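Long-range contact in diaminopimelate decarboxylase (Phaeodactylum tricornutum, PDB 7JPJ), which probably catalyses the decarboxylation of diaminopimelate to lysine with pyridoxal 5'-phosphate as cofactor, working as an obligate dimer: residues D318-S323 with S397-K402. Numbering follows the deposited sequence.
Sequences DVLRPS and SGMSTK
Leu-320 gives the largest single share of the buried surface, lying against Met-399, Ser-400 and Thr-401. Its CB points toward the loop backbone, 4.0 Å from the carbonyl O of Met-399 and 4.1 Å from CA of Ser-400. The branches then divide the work: CD2 meets CE of Met-399 at 4.2 Å, and CD1 meets CG2 of Thr-401. The leucine and methionine side chains cross at about a right angle. A bend at chi3 (103°) places the methionine CE, which also comes within 4.4 Å of CG of Arg-321.

The polar groups at the contact find hydrogen bonds with residues outside the two segments. The carbonyl O of Asp-318 lies 3.9 Å from CB of Ser-400, a van der Waals approach, and accepts a hydrogen bond from the hydroxyl of Tyr-30. The hydroxyl of Ser-400 is bonded instead to the carbonyl of Thr-317, tying the loop to the chain just ahead of Asp-318.

Leu-320 and Thr-401 also pack on Thr-401 and Leu-320 of the second subunit, respectively, which places the contact at the dimer interface. Arg-321 touches the bound D-lysine, and the arrangement is a buried junction between the turn leading into helix 321-325 and the 397-402 loop, both in the C-terminal beta domain, beside the D-lysine pocket of a fold-type III PLP decarboxylase.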
loop_
_atom_site.group_PDB
_atom_site.type_symbol
_atom_site.label_atom_id
_atom_site.label_comp_id
_atom_site.label_asym_id
_atom_site.label_seq_id
_atom_site.Cartn_x
_atom_site.Cartn_y
_atom_site.Cartn_z
ATOM N N ASP A 318 5.207 4.009 5.378
ATOM C CA ASP A 318 6.194 3.167 6.040
ATOM C C ASP A 318 5.594 1.948 6.719
ATOM O O ASP A 318 6.207 0.877 6.702
ATOM C CB ASP A 318 6.972 3.999 7.063
ATOM C CG ASP A 318 7.330 5.370 6.530
ATOM O OD1 ASP A 318 8.254 5.463 5.692
ATOM O OD2 ASP A 318 6.668 6.351 6.928
ATOM N N VAL A 319 4.415 2.075 7.324
ATOM C CA VAL A 319 3.706 0.947 7.920
ATOM C C VAL A 319 2.257 1.025 7.454
ATOM O O VAL A 319 1.504 1.903 7.896
ATOM C CB VAL A 319 3.795 0.938 9.452
ATOM C CG1 VAL A 319 3.049 -0.253 10.017
ATOM C CG2 VAL A 319 5.248 0.907 9.905
ATOM N N LEU A 320 1.868 0.114 6.561
ATOM C CA LEU A 320 0.536 0.111 5.973
ATOM C C LEU A 320 -0.437 -0.817 6.687
ATOM O O LEU A 320 -1.653 -0.645 6.542
ATOM C CB LEU A 320 0.623 -0.285 4.492
ATOM C CG LEU A 320 -0.672 -0.431 3.691
ATOM C CD1 LEU A 320 -1.327 0.921 3.451
ATOM C CD2 LEU A 320 -0.414 -1.160 2.385
ATOM N N ARG A 321 0.064 -1.774 7.469
ATOM C CA ARG A 321 -0.813 -2.759 8.101
ATOM C C ARG A 321 -1.924 -2.149 8.954
ATOM O O ARG A 321 -3.023 -2.731 8.978
ATOM C CB ARG A 321 0.034 -3.742 8.918
ATOM C CG ARG A 321 1.061 -4.497 8.082
ATOM C CD ARG A 321 1.568 -5.763 8.766
ATOM N NE ARG A 321 1.158 -5.854 10.166
ATOM C CZ ARG A 321 0.350 -6.790 10.657
ATOM N NH1 ARG A 321 -0.144 -7.733 9.865
ATOM N NH2 ARG A 321 0.038 -6.783 11.944
ATOM N N PRO A 322 -1.731 -1.031 9.669
ATOM C CA PRO A 322 -2.888 -0.408 10.337
ATOM C C PRO A 322 -3.985 0.019 9.379
ATOM O O PRO A 322 -5.166 -0.216 9.662
ATOM C CB PRO A 322 -2.265 0.795 11.058
ATOM C CG PRO A 322 -0.874 0.390 11.310
ATOM C CD PRO A 322 -0.465 -0.427 10.118
ATOM N N SER A 323 -3.633 0.645 8.251
ATOM C CA SER A 323 -4.653 1.064 7.293
ATOM C C SER A 323 -5.237 -0.114 6.529
ATOM O O SER A 323 -6.424 -0.098 6.186
ATOM C CB SER A 323 -4.078 2.080 6.304
ATOM O OG SER A 323 -3.667 3.267 6.956
ATOM N N SER A 397 8.398 -2.484 5.579
ATOM C CA SER A 397 9.328 -2.005 4.564
ATOM C C SER A 397 9.106 -2.721 3.236
ATOM O O SER A 397 9.181 -2.101 2.168
ATOM C CB SER A 397 10.767 -2.195 5.039
ATOM O OG SER A 397 11.684 -1.788 4.041
ATOM N N GLY A 398 8.813 -4.020 3.282
ATOM C CA GLY A 398 8.586 -4.777 2.066
ATOM C C GLY A 398 7.199 -4.660 1.471
ATOM O O GLY A 398 6.963 -5.210 0.392
ATOM N N MET A 399 6.277 -3.966 2.141
ATOM C CA MET A 399 4.928 -3.798 1.615
ATOM C C MET A 399 4.276 -2.555 2.207
ATOM O O MET A 399 3.545 -2.631 3.200
ATOM C CB MET A 399 4.081 -5.043 1.896
ATOM C CG MET A 399 2.606 -4.903 1.538
ATOM S SD MET A 399 1.553 -6.044 2.450
ATOM C CE MET A 399 0.846 -4.932 3.663
ATOM N N SER A 400 4.551 -1.401 1.611
ATOM C CA SER A 400 3.978 -0.142 2.054
ATOM C C SER A 400 3.758 0.739 0.836
ATOM O O SER A 400 4.169 0.410 -0.279
ATOM C CB SER A 400 4.881 0.562 3.075
ATOM O OG SER A 400 6.138 0.894 2.506
ATOM N N THR A 401 3.105 1.872 1.056
ATOM C CA THR A 401 2.880 2.844 -0.013
ATOM C C THR A 401 3.967 3.917 0.012
ATOM O O THR A 401 3.720 5.096 0.254
ATOM C CB THR A 401 1.486 3.453 0.107
ATOM O OG1 THR A 401 1.317 4.017 1.412
ATOM C CG2 THR A 401 0.429 2.391 -0.118
ATOM N N LYS A 402 5.196 3.469 -0.239
ATOM C CA LYS A 402 6.324 4.383 -0.326
ATOM C C LYS A 402 6.099 5.398 -1.441
ATOM O O LYS A 402 5.448 5.114 -2.450
ATOM C CB LYS A 402 7.619 3.606 -0.574
ATOM C CG LYS A 402 7.690 2.944 -1.941
ATOM C CD LYS A 402 8.978 2.162 -2.130
ATOM C CE LYS A 402 8.846 0.755 -1.582
ATOM N NZ LYS A 402 10.025 -0.089 -1.926
#